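Long-range contacts in glycosyl hydrolase family 2, TIM barrel domain protein (Faecalibacterium prausnitzii A2-165, PDB 6ED2), which is a gut bacterial beta-glucuronidase of glycoside hydrolase family 2, probably hydrolysing beta-glucuronides to release glucuronic acid: residues L266-A271 / L308-P313; R38-D43 / V200-L205. All blocks are in the same frame, centred on the assembly; numbering follows the deposited sequence.

How the contacts relate
Contact 2 comes first along the chain and closes before contact 1 opens, so the two are in series, following the order of the family 2 domains. Contact 2 is internal to the N-terminal sugar-binding domain: it pairs strand 38-51 with strand 200-205, two strands far apart in sequence that meet in one antiparallel sheet. Contact 1 joins domains instead, setting the loop between strands 256-262 and 275-283 of the central beta-sandwich against the hairpin of strands 306-309 and 312-320 at the start of the TIM barrel. The centres of contacts 1 and 2 are about 35 Å apart, and they share no sheet. One thus lies within a domain, the other at the border between two.

Contact 1 (L266-A271 / L308-P313); sequences LWNVHA and LLNGSP
Leu309 lays its CD2 methyl against CG2 of Val269, 3.5 Å away, where the tight hairpin leading into the TIM barrel meets a loop of the preceding beta-sandwich domain. The hairpin reverses through a type I' turn from Leu309 to Ser312, and the opposing loop folds into a type II turn from Asn268 to Ala271. With CG of Leu309 anti to the backbone N (chi1 173°), the leucine reaches across to the loop; its CD2 also comes to 4.5 Å from CZ3 of Trp267, an oblique and looser approach to the indole. That indole is anchored on the barrel side, its NE1 bonded to the backbone oxygen of Asp368, and Leu373 of strand 373-377 packs on both Trp267 and Val269.

Asn310, in the hairpin turn, supplies the polar part. Its side chain passes Leu266 running the opposite way, CD1 of the leucine lying 4.0 Å from CG of the amide. OD1 of Asn310 accepts from the backbone N of Thr299. A second bond, which together with the first holds the amide's rotation, runs from ND2 of Asn310 to the backbone O of Trp267 at 2.8 Å, with the acceptor nearly in the amide plane and an N-H...O angle of 151°.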
# COMPACT_ATOMS: atom_id res chain seq x y z
N LEU A 266 3.58 -47.17 3.22
CA LEU A 266 2.31 -46.54 2.89
C LEU A 266 2.49 -45.05 2.61
O LEU A 266 3.33 -44.38 3.21
CB LEU A 266 1.32 -46.74 4.04
CG LEU A 266 0.96 -48.19 4.36
CD1 LEU A 266 -0.19 -48.23 5.37
CD2 LEU A 266 0.59 -48.97 3.09
N TRP A 267 1.68 -44.56 1.69
CA TRP A 267 1.56 -43.14 1.42
C TRP A 267 0.71 -42.49 2.50
O TRP A 267 -0.40 -42.96 2.80
CB TRP A 267 0.95 -42.95 0.03
CG TRP A 267 0.91 -41.58 -0.50
CD1 TRP A 267 1.74 -41.03 -1.46
CD2 TRP A 267 -0.07 -40.57 -0.20
NE1 TRP A 267 1.35 -39.74 -1.74
CE2 TRP A 267 0.25 -39.43 -0.98
CE3 TRP A 267 -1.17 -40.52 0.67
CZ2 TRP A 267 -0.50 -38.26 -0.91
CZ3 TRP A 267 -1.92 -39.36 0.73
CH2 TRP A 267 -1.58 -38.24 -0.06
N ASN A 268 1.21 -41.41 3.10
CA ASN A 268 0.55 -40.76 4.22
C ASN A 268 0.60 -39.24 4.08
O ASN A 268 1.44 -38.69 3.36
CB ASN A 268 1.20 -41.16 5.54
CG ASN A 268 0.33 -42.10 6.32
OD1 ASN A 268 -0.79 -41.73 6.73
ND2 ASN A 268 0.82 -43.32 6.52
N VAL A 269 -0.31 -38.57 4.79
CA VAL A 269 -0.35 -37.11 4.80
C VAL A 269 1.00 -36.57 5.25
O VAL A 269 1.53 -36.97 6.30
CB VAL A 269 -1.47 -36.61 5.72
CG1 VAL A 269 -1.16 -35.19 6.22
CG2 VAL A 269 -2.77 -36.60 4.99
N HIS A 270 1.59 -35.68 4.45
CA HIS A 270 2.90 -35.09 4.70
C HIS A 270 4.00 -36.15 4.84
O HIS A 270 5.10 -35.84 5.30
CB HIS A 270 2.88 -34.19 5.95
CG HIS A 270 1.95 -33.02 5.83
ND1 HIS A 270 1.23 -32.53 6.90
CD2 HIS A 270 1.62 -32.24 4.78
CE1 HIS A 270 0.50 -31.50 6.51
NE2 HIS A 270 0.73 -31.30 5.23
N ALA A 271 3.73 -37.39 4.45
CA ALA A 271 4.70 -38.47 4.55
C ALA A 271 4.49 -39.38 3.35
O ALA A 271 4.20 -40.57 3.47
CB ALA A 271 4.55 -39.22 5.87
N LEU A 308 -11.10 -41.55 6.93
CA LEU A 308 -10.06 -42.49 7.34
C LEU A 308 -9.04 -42.66 6.22
O LEU A 308 -9.39 -43.10 5.11
CB LEU A 308 -10.66 -43.84 7.71
CG LEU A 308 -11.53 -43.88 8.98
CD1 LEU A 308 -11.90 -45.32 9.31
CD2 LEU A 308 -10.82 -43.21 10.16
N LEU A 309 -7.80 -42.30 6.51
CA LEU A 309 -6.67 -42.50 5.62
C LEU A 309 -5.81 -43.60 6.21
O LEU A 309 -5.27 -43.45 7.31
CB LEU A 309 -5.85 -41.21 5.47
CG LEU A 309 -4.54 -41.30 4.68
CD1 LEU A 309 -4.79 -41.72 3.26
CD2 LEU A 309 -3.83 -39.95 4.71
N ASN A 310 -5.66 -44.71 5.47
CA ASN A 310 -4.97 -45.89 5.99
C ASN A 310 -5.54 -46.30 7.35
O ASN A 310 -4.82 -46.71 8.25
CB ASN A 310 -3.47 -45.65 6.08
CG ASN A 310 -2.86 -45.30 4.73
OD1 ASN A 310 -3.36 -45.75 3.70
ND2 ASN A 310 -1.81 -44.49 4.73
N GLY A 311 -6.86 -46.17 7.49
CA GLY A 311 -7.52 -46.59 8.71
C GLY A 311 -7.39 -45.64 9.88
O GLY A 311 -7.85 -45.99 10.97
N SER A 312 -6.79 -44.46 9.70
CA SER A 312 -6.70 -43.46 10.76
C SER A 312 -7.41 -42.17 10.37
O SER A 312 -7.31 -41.74 9.21
CB SER A 312 -5.24 -43.14 11.11
OG SER A 312 -4.75 -44.04 12.08
N PRO A 313 -8.12 -41.53 11.30
CA PRO A 313 -8.89 -40.33 10.95
C PRO A 313 -7.99 -39.13 10.68
O PRO A 313 -6.95 -38.96 11.32
CB PRO A 313 -9.78 -40.11 12.17
CG PRO A 313 -9.04 -40.77 13.30
CD PRO A 313 -8.31 -41.94 12.71

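Contact 2 (R38-D43 / V200-L205); sequences RLIGLD and VWLMAL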
# COMPACT_ATOMS: atom_id res chain seq x y z
N ARG A 38 7.94 -42.05 -27.57
CA ARG A 38 8.70 -40.81 -27.69
C ARG A 38 7.82 -39.65 -27.27
O ARG A 38 6.59 -39.69 -27.40
CB ARG A 38 9.20 -40.62 -29.12
CG ARG A 38 9.98 -41.81 -29.65
CD ARG A 38 11.05 -42.25 -28.67
NE ARG A 38 11.71 -43.49 -29.09
CZ ARG A 38 11.81 -44.60 -28.36
NH1 ARG A 38 11.29 -44.66 -27.13
NH2 ARG A 38 12.45 -45.66 -28.85
N LEU A 39 8.47 -38.60 -26.77
CA LEU A 39 7.77 -37.46 -26.20
C LEU A 39 8.54 -36.18 -26.52
O LEU A 39 9.71 -36.05 -26.16
CB LEU A 39 7.61 -37.63 -24.68
CG LEU A 39 6.82 -36.53 -23.98
CD1 LEU A 39 5.44 -36.43 -24.58
CD2 LEU A 39 6.76 -36.78 -22.49
N ILE A 40 7.87 -35.22 -27.15
CA ILE A 40 8.47 -33.94 -27.49
C ILE A 40 7.52 -32.82 -27.07
O ILE A 40 6.40 -32.74 -27.58
CB ILE A 40 8.78 -33.84 -28.99
CG1 ILE A 40 9.79 -34.91 -29.39
CG2 ILE A 40 9.33 -32.44 -29.32
CD1 ILE A 40 10.24 -34.83 -30.85
N GLY A 41 7.97 -31.96 -26.17
CA GLY A 41 7.16 -30.82 -25.79
C GLY A 41 7.12 -29.76 -26.88
O GLY A 41 8.10 -29.53 -27.59
N LEU A 42 5.96 -29.13 -27.03
CA LEU A 42 5.76 -28.08 -28.02
C LEU A 42 5.50 -26.72 -27.38
O LEU A 42 5.04 -25.80 -28.06
CB LEU A 42 4.60 -28.44 -28.95
CG LEU A 42 4.67 -29.77 -29.73
CD1 LEU A 42 3.46 -29.90 -30.63
CD2 LEU A 42 5.93 -29.86 -30.57
N ASP A 43 5.74 -26.59 -26.08
CA ASP A 43 5.56 -25.29 -25.43
C ASP A 43 6.56 -24.30 -26.00
O ASP A 43 7.65 -24.66 -26.44
CB ASP A 43 5.77 -25.41 -23.91
CG ASP A 43 4.75 -26.35 -23.24
OD1 ASP A 43 3.76 -26.74 -23.92
OD2 ASP A 43 4.94 -26.70 -22.05
N VAL A 200 1.57 -28.72 -24.22
CA VAL A 200 1.19 -29.41 -25.45
C VAL A 200 2.32 -30.37 -25.81
O VAL A 200 3.50 -30.06 -25.60
CB VAL A 200 0.93 -28.40 -26.58
CG1 VAL A 200 0.60 -29.11 -27.92
CG2 VAL A 200 -0.15 -27.38 -26.17
N TRP A 201 1.97 -31.54 -26.33
CA TRP A 201 2.96 -32.59 -26.53
C TRP A 201 2.81 -33.26 -27.88
O TRP A 201 1.69 -33.45 -28.39
CB TRP A 201 2.87 -33.70 -25.48
CG TRP A 201 2.93 -33.26 -24.08
CD1 TRP A 201 1.88 -32.98 -23.27
CD2 TRP A 201 4.11 -33.09 -23.28
NE1 TRP A 201 2.32 -32.64 -22.01
CE2 TRP A 201 3.69 -32.70 -21.99
CE3 TRP A 201 5.49 -33.22 -23.53
CZ2 TRP A 201 4.59 -32.44 -20.95
CZ3 TRP A 201 6.38 -32.97 -22.49
CH2 TRP A 201 5.93 -32.57 -21.22
N LEU A 202 3.94 -33.64 -28.44
CA LEU A 202 4.01 -34.44 -29.65
C LEU A 202 4.54 -35.80 -29.23
O LEU A 202 5.58 -35.89 -28.57
CB LEU A 202 4.91 -33.78 -30.70
CG LEU A 202 5.21 -34.56 -31.99
CD1 LEU A 202 3.98 -34.67 -32.86
CD2 LEU A 202 6.36 -33.92 -32.77
N MET A 203 3.80 -36.85 -29.58
CA MET A 203 4.10 -38.19 -29.12
C MET A 203 4.26 -39.14 -30.29
O MET A 203 3.57 -39.02 -31.30
CB MET A 203 2.98 -38.70 -28.19
CG MET A 203 2.80 -37.86 -26.92
SD MET A 203 1.40 -38.41 -25.90
CE MET A 203 0.04 -37.94 -26.93
N ALA A 204 5.17 -40.10 -30.15
CA ALA A 204 5.22 -41.27 -31.02
C ALA A 204 4.89 -42.47 -30.15
O ALA A 204 5.59 -42.73 -29.16
CB ALA A 204 6.59 -41.42 -31.69
N LEU A 205 3.80 -43.16 -30.48
CA LEU A 205 3.29 -44.25 -29.65
C LEU A 205 3.12 -45.51 -30.48
O LEU A 205 2.74 -45.43 -31.66
CB LEU A 205 1.94 -43.87 -29.03
CG LEU A 205 1.87 -42.53 -28.29
CD1 LEU A 205 0.45 -42.18 -27.96
CD2 LEU A 205 2.72 -42.58 -27.04
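Leu39 packs obliquely against the six-membered ring of Trp201, the residue diagonal to it across an antiparallel strand pair in the N-terminal sugar-binding domain. Its CB leaves on the face shared with Trp201 and Met203, and CG, anti to the backbone N (chi1 -177°), is carried to 3.6 Å from CE3 of Trp201. There the branches part: CD1 settles 3.4 Å from the same CE3 and also meets CG of Met203, whereas CD2 lies 3.8 Å from CZ3 of Trp201.

Along the backbones, Arg38 pairs with Ala204 and Ile40 with Leu202 as hydrogen-bonded pairs, each joined by two bonds. Past the end of the pairing, Leu42 N still donates to Val200 O, and OD1 of Asp43 takes the backbone N of Val200 at 3.0 Å on its syn lone pair, a side chain standing in for Leu42 O, which instead accepts from NE1 of Trp46. Leu42 rests its CD1 4.0 Å from CG1 of Val200, and its CD2 meets CB of Leu202.

At the subunit interface, Arg38 NE forms a salt bridge with Glu104 of the second subunit, and Ile40 packs on Leu39 of that subunit. Strand 109-114 pairs with the far edge of strand 200-205, while Phe99 of strand 92-101 packs on Leu42 and Leu202.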